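Local coordinates for protein putative methyltransferase (Emericella variicolor, PDB 7DMB) that probably transfers methyl groups from S-adenosylmethionine as a trans-acting methyltransferase in the biosynthesis of the polyketide calbistrin, and binds S-adenosyl-L-homocysteine, at residues V233-S238 with Q269-G274; R258-S263 with R299-P304; N283-T288 with E293-V298. All coordinates share one frame; numbering follows the deposited sequence.

Interaction 1: V233-S238 with Q269-G274. With SAH (S-adenosyl-L-homocysteine), chain C.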
# COMPACT_ATOMS: atom_id res chain seq x y z
N VAL A 233 5.06 5.02 -18.05
CA VAL A 233 6.39 4.82 -17.49
C VAL A 233 6.23 4.08 -16.16
O VAL A 233 5.78 4.65 -15.16
CB VAL A 233 7.15 6.14 -17.33
CG1 VAL A 233 8.55 5.87 -16.85
CG2 VAL A 233 7.17 6.92 -18.68
N PHE A 234 6.57 2.80 -16.17
CA PHE A 234 6.60 1.94 -14.98
C PHE A 234 7.95 2.13 -14.29
O PHE A 234 8.99 1.83 -14.88
CB PHE A 234 6.40 0.49 -15.43
CG PHE A 234 6.33 -0.54 -14.31
CD1 PHE A 234 5.14 -1.18 -14.02
CD2 PHE A 234 7.47 -0.92 -13.60
CE1 PHE A 234 5.07 -2.15 -13.02
CE2 PHE A 234 7.41 -1.89 -12.61
CZ PHE A 234 6.21 -2.50 -12.31
N THR A 235 7.94 2.67 -13.07
CA THR A 235 9.20 2.86 -12.35
C THR A 235 9.14 2.24 -10.97
O THR A 235 8.07 2.01 -10.39
CB THR A 235 9.62 4.35 -12.22
OG1 THR A 235 8.76 5.05 -11.31
CG2 THR A 235 9.59 5.03 -13.59
N ASP A 236 10.33 1.95 -10.46
CA ASP A 236 10.56 1.52 -9.10
C ASP A 236 11.95 1.99 -8.74
O ASP A 236 12.74 2.37 -9.61
CB ASP A 236 10.42 -0.02 -8.94
CG ASP A 236 10.23 -0.45 -7.48
OD1 ASP A 236 11.25 -0.68 -6.78
OD2 ASP A 236 9.07 -0.56 -7.03
N ILE A 237 12.25 2.01 -7.44
CA ILE A 237 13.63 2.26 -7.07
C ILE A 237 14.51 1.06 -7.39
O ILE A 237 15.73 1.21 -7.55
CB ILE A 237 13.73 2.61 -5.57
CG1 ILE A 237 15.08 3.30 -5.28
CG2 ILE A 237 13.52 1.36 -4.72
CD1 ILE A 237 15.22 3.81 -3.84
N SER A 238 13.92 -0.12 -7.49
CA SER A 238 14.65 -1.37 -7.69
C SER A 238 14.36 -1.91 -9.08
O SER A 238 13.21 -2.25 -9.38
CB SER A 238 14.25 -2.39 -6.64
OG SER A 238 14.90 -3.62 -6.89
N GLN A 269 18.21 12.17 -12.34
CA GLN A 269 18.14 10.74 -12.64
C GLN A 269 17.76 10.44 -14.09
O GLN A 269 17.67 9.26 -14.45
CB GLN A 269 17.14 10.05 -11.70
CG GLN A 269 17.51 10.16 -10.22
CD GLN A 269 16.48 9.52 -9.33
OE1 GLN A 269 16.32 8.29 -9.32
NE2 GLN A 269 15.75 10.34 -8.58
N GLY A 270 17.53 11.46 -14.92
CA GLY A 270 17.24 11.24 -16.32
C GLY A 270 15.79 11.40 -16.75
O GLY A 270 15.44 10.95 -17.85
N PHE A 271 14.95 12.01 -15.91
CA PHE A 271 13.54 12.22 -16.19
C PHE A 271 13.29 13.68 -16.53
O PHE A 271 14.01 14.57 -16.05
CB PHE A 271 12.68 11.78 -14.99
CG PHE A 271 12.69 10.28 -14.78
CD1 PHE A 271 11.72 9.48 -15.38
CD2 PHE A 271 13.72 9.68 -14.07
CE1 PHE A 271 11.75 8.10 -15.22
CE2 PHE A 271 13.76 8.29 -13.91
CZ PHE A 271 12.76 7.50 -14.48
N GLU A 272 12.29 13.94 -17.38
CA GLU A 272 12.03 15.28 -17.88
C GLU A 272 11.02 15.98 -16.97
O GLU A 272 9.95 15.44 -16.70
CB GLU A 272 11.51 15.24 -19.32
CG GLU A 272 10.98 16.56 -19.81
CD GLU A 272 10.80 16.63 -21.32
OE1 GLU A 272 10.93 17.75 -21.86
OE2 GLU A 272 10.54 15.59 -21.96
N ALA A 273 11.36 17.19 -16.52
CA ALA A 273 10.47 17.95 -15.66
C ALA A 273 9.19 18.33 -16.40
O ALA A 273 9.23 18.76 -17.55
CB ALA A 273 11.17 19.20 -15.14
N GLY A 274 8.06 18.18 -15.72
CA GLY A 274 6.78 18.62 -16.25
C GLY A 274 6.26 17.84 -17.43
O GLY A 274 5.39 18.34 -18.16
N SAH C . 3.32 -0.63 -5.60
CA SAH C . 3.75 -1.86 -4.88
CB SAH C . 3.18 -1.91 -3.45
CG SAH C . 3.98 -1.09 -2.47
SD SAH C . 5.62 -1.77 -2.08
C SAH C . 3.29 -3.10 -5.66
O SAH C . 4.11 -4.04 -5.74
OXT SAH C . 2.15 -3.06 -6.18
C5' SAH C . 6.65 -0.28 -2.21
C4' SAH C . 7.42 -0.23 -3.52
O4' SAH C . 8.07 1.06 -3.63
C3' SAH C . 8.53 -1.29 -3.62
O3' SAH C . 8.45 -1.93 -4.88
C2' SAH C . 9.81 -0.46 -3.43
O2' SAH C . 10.95 -0.97 -4.09
C1' SAH C . 9.41 0.89 -4.01
N9 SAH C . 10.18 1.99 -3.45
C8 SAH C . 10.65 2.07 -2.16
N7 SAH C . 11.30 3.17 -1.91
C5 SAH C . 11.27 3.87 -3.11
C6 SAH C . 11.80 5.12 -3.48
N6 SAH C . 12.49 5.91 -2.66
N1 SAH C . 11.59 5.53 -4.76
C2 SAH C . 10.89 4.73 -5.58
N3 SAH C . 10.35 3.54 -5.33
C4 SAH C . 10.58 3.15 -4.06
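Strand residue Val233 and loop residue Phe271 mark the closest backbone approach of 233-238 and 269-274, with their CA atoms 10.4 Å apart, so side chains alone bridge the gap and no hydrogen bond crosses it. The setting is the Rossmann-like fold of S-adenosylmethionine-dependent methyltransferases: 233-238 is the C-terminal end of strand 229-236 and the turn that follows, while 269-274 belongs to the loop leading into strand 276-282. Phe271 reaches back toward the strand and presents the CE1 and CZ side of its ring to two residues, two positions apart, that face the same way from the strand. Val233 CG1 meets Phe271 CE1 at the ring edge, near the ring plane, at 4.2 Å. Thr235 approaches Phe271 from the opposite direction, its CG2 lying obliquely off the ring, 4.1 Å from Phe271 CE1. In Thr235 the methyl stands anti to the carbonyl carbon and OG1 between N and C (chi1 71°); this division sends CG2 to the phenyl ring while OG1 is hydrogen-bonded to the backbone O of Glu204 on the adjacent strand. Leu203 of that strand and Leu301 of helix 291-301 also touch Phe271, and Arg258 makes a cation-pi contact with it. The contact is small but buried throughout. Just beyond it, the strand end becomes part of the cofactor site. Asp236 takes both ribose hydroxyls of S-adenosyl-L-homocysteine, one on each carboxylate oxygen: O3' donates to OD2 at 2.6 Å, and O2' to OD1 at 2.7 Å. Ile237 lays its side chain against the adenine. The carboxylate is steadied by an Asx turn, in which Ser238 N donates to the anti lone pair of Asp236 OD1 at 2.8 Å.

Interaction 2: R258-S263 with R299-P304. With SAH (S-adenosyl-L-homocysteine), chain C.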
# COMPACT_ATOMS: atom_id res chain seq x y z
N ARG A 258 11.83 1.80 -16.09
CA ARG A 258 12.98 2.64 -15.79
C ARG A 258 13.10 2.82 -14.28
O ARG A 258 12.09 3.00 -13.60
CB ARG A 258 12.85 4.01 -16.49
CG ARG A 258 12.64 3.96 -18.03
CD ARG A 258 12.48 5.39 -18.65
NE ARG A 258 13.59 6.26 -18.29
CZ ARG A 258 13.57 7.59 -18.32
NH1 ARG A 258 12.48 8.24 -18.69
NH2 ARG A 258 14.65 8.27 -17.97
N ALA A 259 14.32 2.78 -13.76
CA ALA A 259 14.50 2.95 -12.32
C ALA A 259 14.30 4.41 -11.92
O ALA A 259 14.57 5.33 -12.70
CB ALA A 259 15.89 2.47 -11.88
N LEU A 260 13.82 4.62 -10.69
CA LEU A 260 13.61 5.96 -10.18
C LEU A 260 13.49 5.93 -8.66
O LEU A 260 12.70 5.16 -8.10
CB LEU A 260 12.36 6.60 -10.77
CG LEU A 260 11.98 7.92 -10.08
CD1 LEU A 260 13.06 8.96 -10.34
CD2 LEU A 260 10.64 8.43 -10.57
N ASP A 261 14.29 6.78 -8.01
CA ASP A 261 14.25 7.02 -6.58
C ASP A 261 13.54 8.34 -6.36
O ASP A 261 14.12 9.41 -6.60
CB ASP A 261 15.67 7.06 -6.01
CG ASP A 261 15.72 7.29 -4.50
OD1 ASP A 261 16.83 7.14 -3.95
OD2 ASP A 261 14.68 7.64 -3.88
N ILE A 262 12.28 8.29 -5.91
CA ILE A 262 11.49 9.52 -5.78
C ILE A 262 11.91 10.37 -4.59
O ILE A 262 11.50 11.54 -4.50
CB ILE A 262 9.98 9.17 -5.73
CG1 ILE A 262 9.10 10.40 -6.02
CG2 ILE A 262 9.61 8.53 -4.40
CD1 ILE A 262 9.34 11.09 -7.36
N SER A 263 12.75 9.85 -3.69
CA SER A 263 13.30 10.69 -2.63
C SER A 263 14.36 11.67 -3.13
O SER A 263 14.82 12.50 -2.35
CB SER A 263 13.88 9.85 -1.48
OG SER A 263 15.01 9.07 -1.86
N ARG A 299 6.00 16.59 -7.94
CA ARG A 299 5.51 17.79 -8.62
C ARG A 299 6.43 18.18 -9.78
O ARG A 299 5.96 18.62 -10.84
CB ARG A 299 5.39 18.96 -7.64
CG ARG A 299 4.86 20.24 -8.30
CD ARG A 299 5.38 21.48 -7.60
NE ARG A 299 4.39 22.57 -7.57
CZ ARG A 299 4.40 23.62 -8.39
NH1 ARG A 299 5.34 23.72 -9.33
NH2 ARG A 299 3.47 24.55 -8.28
N THR A 300 7.74 18.04 -9.58
CA THR A 300 8.70 18.31 -10.66
C THR A 300 8.34 17.54 -11.92
O THR A 300 8.46 18.07 -13.03
CB THR A 300 10.11 17.97 -10.18
OG1 THR A 300 10.51 18.92 -9.19
CG2 THR A 300 11.11 17.99 -11.32
N LEU A 301 7.88 16.29 -11.77
CA LEU A 301 7.53 15.46 -12.93
C LEU A 301 6.24 15.89 -13.61
O LEU A 301 6.06 15.61 -14.80
CB LEU A 301 7.42 13.99 -12.50
CG LEU A 301 8.73 13.29 -12.13
CD1 LEU A 301 8.48 12.01 -11.34
CD2 LEU A 301 9.55 12.97 -13.39
N LEU A 302 5.34 16.58 -12.90
CA LEU A 302 4.00 16.84 -13.42
C LEU A 302 3.92 18.12 -14.25
O LEU A 302 4.56 19.13 -13.93
CB LEU A 302 3.01 16.92 -12.26
CG LEU A 302 2.73 15.54 -11.64
CD1 LEU A 302 2.07 15.65 -10.26
CD2 LEU A 302 1.87 14.73 -12.62
N GLN A 303 3.11 18.08 -15.31
CA GLN A 303 2.79 19.28 -16.08
C GLN A 303 1.95 20.22 -15.19
O GLN A 303 1.47 19.81 -14.14
CB GLN A 303 2.07 18.92 -17.38
CG GLN A 303 0.69 18.34 -17.22
CD GLN A 303 -0.38 19.15 -17.91
OE1 GLN A 303 -0.36 20.39 -17.91
NE2 GLN A 303 -1.34 18.45 -18.52
N PRO A 304 1.81 21.50 -15.56
CA PRO A 304 1.20 22.46 -14.62
C PRO A 304 -0.23 22.11 -14.23
O PRO A 304 -0.67 22.50 -13.14
CB PRO A 304 1.28 23.81 -15.36
CG PRO A 304 1.67 23.49 -16.78
CD PRO A 304 2.32 22.15 -16.78
N SAH C . 3.32 -0.63 -5.60
CA SAH C . 3.75 -1.86 -4.88
CB SAH C . 3.18 -1.91 -3.45
CG SAH C . 3.98 -1.09 -2.47
SD SAH C . 5.62 -1.77 -2.08
C SAH C . 3.29 -3.10 -5.66
O SAH C . 4.11 -4.04 -5.74
OXT SAH C . 2.15 -3.06 -6.18
C5' SAH C . 6.65 -0.28 -2.21
C4' SAH C . 7.42 -0.23 -3.52
O4' SAH C . 8.07 1.06 -3.63
C3' SAH C . 8.53 -1.29 -3.62
O3' SAH C . 8.45 -1.93 -4.88
C2' SAH C . 9.81 -0.46 -3.43
O2' SAH C . 10.95 -0.97 -4.09
C1' SAH C . 9.41 0.89 -4.01
N9 SAH C . 10.18 1.99 -3.45
C8 SAH C . 10.65 2.07 -2.16
N7 SAH C . 11.30 3.17 -1.91
C5 SAH C . 11.27 3.87 -3.11
C6 SAH C . 11.80 5.12 -3.48
N6 SAH C . 12.49 5.91 -2.66
N1 SAH C . 11.59 5.53 -4.76
C2 SAH C . 10.89 4.73 -5.58
N3 SAH C . 10.35 3.54 -5.33
C4 SAH C . 10.58 3.15 -4.06
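A single methyl group carries the whole meeting of 258-263 with 299-304: Leu301 CD1 touches both Leu260 CD2, at 4.3 Å, and Ile262 CD1, at 4.2 Å. No polar bond joins the segments, and the nearest CA atoms, those of Ile262 and Leu301, are 10.1 Å apart. Leu260 and Leu301 point toward each other, whereas Ile262 starts off to one side and brings only its terminal methyl within range, its side chain running aslant to that of Leu301. The first torsion of Ile262 (chi1 -163°) separates the CG1 arm from the CG2 methyl: CD1, at the end of that arm, meets the leucine, while CG2 packs 3.6 Å from N1 of the S-adenosyl-L-homocysteine adenine. The polar side of 258-263 reads the same base. Ile262 N donates to SAH N1 at 3.1 Å in a fairly straight bond (162°), and SAH N6 donates to Asp261 OD2 at 3.0 Å in a more bent one. That oxygen also receives Ser263 N, on its anti side and 35° out of the carboxylate plane, forming an Asx turn. Two donors, Ser263 N and SAH N6, thus meet on OD2 and should hold the carboxylate in position for the adenine amino group. Around the contact, Leu203 and Ile205 of strand 200-205 pack on Leu260, and Ile205 reaches Ile262 as well. Leu301 also rests on Tyr276 of strand 276-282. The adenine-binding loop that follows edge strand 255-259 is thereby joined to helix 291-301, which leads through the short strand 302-303 to strand 306-313 of the Rossmann-like sheet.

Interaction 3: N283-T288 with E293-V298. With SAH (S-adenosyl-L-homocysteine), chain C.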
# COMPACT_ATOMS: atom_id res chain seq x y z
N ASN A 283 1.43 3.04 -2.05
CA ASN A 283 2.09 2.54 -0.86
C ASN A 283 3.60 2.49 -1.04
O ASN A 283 4.29 1.59 -0.56
CB ASN A 283 1.49 1.19 -0.45
CG ASN A 283 0.18 1.37 0.32
OD1 ASN A 283 0.15 2.07 1.35
ND2 ASN A 283 -0.91 0.81 -0.21
N VAL A 284 4.13 3.52 -1.71
CA VAL A 284 5.56 3.73 -1.85
C VAL A 284 6.01 5.03 -1.19
O VAL A 284 7.08 5.09 -0.57
CB VAL A 284 5.99 3.71 -3.34
CG1 VAL A 284 5.06 4.58 -4.20
CG2 VAL A 284 7.43 4.17 -3.48
N LEU A 285 5.19 6.08 -1.27
CA LEU A 285 5.64 7.38 -0.78
C LEU A 285 5.94 7.34 0.72
O LEU A 285 6.91 7.94 1.18
CB LEU A 285 4.62 8.47 -1.12
CG LEU A 285 4.29 8.76 -2.61
CD1 LEU A 285 3.53 10.08 -2.80
CD2 LEU A 285 5.52 8.74 -3.48
N HIS A 286 5.15 6.58 1.50
CA HIS A 286 5.42 6.52 2.93
C HIS A 286 6.73 5.81 3.24
O HIS A 286 7.22 5.90 4.38
CB HIS A 286 4.26 5.84 3.68
CG HIS A 286 4.18 4.36 3.49
ND1 HIS A 286 3.08 3.75 2.92
CD2 HIS A 286 5.03 3.36 3.82
CE1 HIS A 286 3.27 2.45 2.89
NE2 HIS A 286 4.45 2.18 3.42
N ALA A 287 7.30 5.08 2.27
CA ALA A 287 8.60 4.44 2.45
C ALA A 287 9.77 5.40 2.26
O ALA A 287 10.92 5.02 2.52
CB ALA A 287 8.76 3.25 1.48
N THR A 288 9.51 6.61 1.86
CA THR A 288 10.58 7.59 1.69
C THR A 288 10.80 8.35 2.99
O THR A 288 9.89 8.43 3.83
CB THR A 288 10.23 8.54 0.54
OG1 THR A 288 9.15 9.40 0.92
CG2 THR A 288 9.82 7.73 -0.68
N GLU A 293 9.80 16.52 0.60
CA GLU A 293 10.77 16.45 -0.49
C GLU A 293 10.33 15.44 -1.55
O GLU A 293 10.49 15.68 -2.75
CB GLU A 293 12.15 16.07 0.07
CG GLU A 293 13.03 17.27 0.39
CD GLU A 293 14.37 16.85 0.98
OE1 GLU A 293 14.90 15.82 0.52
OE2 GLU A 293 14.88 17.54 1.89
N THR A 294 9.75 14.33 -1.10
CA THR A 294 9.18 13.34 -2.02
C THR A 294 8.07 13.94 -2.86
O THR A 294 8.02 13.73 -4.08
CB THR A 294 8.66 12.16 -1.23
OG1 THR A 294 9.77 11.36 -0.80
CG2 THR A 294 7.68 11.32 -2.08
N LEU A 295 7.15 14.66 -2.22
CA LEU A 295 6.06 15.25 -2.99
C LEU A 295 6.56 16.36 -3.93
O LEU A 295 6.05 16.50 -5.04
CB LEU A 295 4.96 15.72 -2.03
CG LEU A 295 4.20 14.59 -1.31
CD1 LEU A 295 3.47 15.04 -0.05
CD2 LEU A 295 3.21 13.90 -2.24
N LYS A 296 7.58 17.13 -3.52
CA LYS A 296 8.17 18.11 -4.44
C LYS A 296 8.81 17.43 -5.65
O LYS A 296 8.82 18.00 -6.75
CB LYS A 296 9.22 18.97 -3.73
CG LYS A 296 8.67 19.92 -2.65
CD LYS A 296 9.80 20.69 -1.93
CE LYS A 296 9.24 21.72 -0.95
NZ LYS A 296 10.28 22.65 -0.43
N ASN A 297 9.36 16.23 -5.46
CA ASN A 297 9.92 15.51 -6.60
C ASN A 297 8.82 14.97 -7.50
O ASN A 297 8.98 14.95 -8.73
CB ASN A 297 10.84 14.40 -6.12
CG ASN A 297 12.15 14.93 -5.53
OD1 ASN A 297 12.61 16.02 -5.89
ND2 ASN A 297 12.74 14.17 -4.62
N VAL A 298 7.68 14.57 -6.93
CA VAL A 298 6.53 14.21 -7.76
C VAL A 298 6.05 15.41 -8.57
O VAL A 298 5.71 15.30 -9.75
CB VAL A 298 5.40 13.61 -6.91
CG1 VAL A 298 4.15 13.43 -7.75
CG2 VAL A 298 5.82 12.27 -6.32
N SAH C . 3.32 -0.63 -5.60
CA SAH C . 3.75 -1.86 -4.88
CB SAH C . 3.18 -1.91 -3.45
CG SAH C . 3.98 -1.09 -2.47
SD SAH C . 5.62 -1.77 -2.08
C SAH C . 3.29 -3.10 -5.66
O SAH C . 4.11 -4.04 -5.74
OXT SAH C . 2.15 -3.06 -6.18
C5' SAH C . 6.65 -0.28 -2.21
C4' SAH C . 7.42 -0.23 -3.52
O4' SAH C . 8.07 1.06 -3.63
C3' SAH C . 8.53 -1.29 -3.62
O3' SAH C . 8.45 -1.93 -4.88
C2' SAH C . 9.81 -0.46 -3.43
O2' SAH C . 10.95 -0.97 -4.09
C1' SAH C . 9.41 0.89 -4.01
N9 SAH C . 10.18 1.99 -3.45
C8 SAH C . 10.65 2.07 -2.16
N7 SAH C . 11.30 3.17 -1.91
C5 SAH C . 11.27 3.87 -3.11
C6 SAH C . 11.80 5.12 -3.48
N6 SAH C . 12.49 5.91 -2.66
N1 SAH C . 11.59 5.53 -4.76
C2 SAH C . 10.89 4.73 -5.58
N3 SAH C . 10.35 3.54 -5.33
C4 SAH C . 10.58 3.15 -4.06
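Leu285, in the 3-10 turn 285-287, and Thr288 just after it pack against Thr294 and Leu295 of helix 291-301, in the loop-to-helix passage that follows strand 276-282 of the Rossmann-like methyltransferase fold. The tight part is buried and combines apolar methyl packing with a contact between two threonine hydroxyls. Leu285 splays its two methyls: CD2 slants across Thr294 CG2 at 3.6 Å, and CD1 meets Leu295 CD2 at 3.9 Å, those two side chains crossing at about a right angle. Trp349 of helix 346-355 also packs on Leu285. On the outward side the helix is looser: Glu293 and Lys296 are exposed and make no contact across to 283-288. The loop's other flank faces S-adenosyl-L-homocysteine, where Val284 CG2 lies 3.2 Å from the ribose O4' and Thr288 CG2 lies 3.8 Å from the adenine N6. A chi1 of 71° turns the Thr288 hydroxyl back over its own backbone, toward Leu285 O. The two threonine hydroxyls meet tip to tip, OG1 to OG1, at 2.7 Å, and Thr288 OG1 donates in the carbonyl plane to Leu285 O, also 2.7 Å away.

Overall arrangement
The three contacts illustrate how successive strand ends and loops of one sheet converge on a single ligand. Interactions 1 and 2, with centres 6 Å apart, interlock along the chain and lie on the neighbouring strands 229-236 and 255-259; Leu260 N and Asp236 O, 2.7 Å apart, probably form a hydrogen bond. Interaction 3 is nested within the loop closed by interaction 2, its centre 9 Å away, and both draw on helix 291-301. There Asn297 ND2 probably bonds to Ile262 O at 2.9 Å. Interactions 1 and 3 do not touch, their nearest atoms being about 6 Å apart, yet S-adenosyl-L-homocysteine spans them, touched by all three.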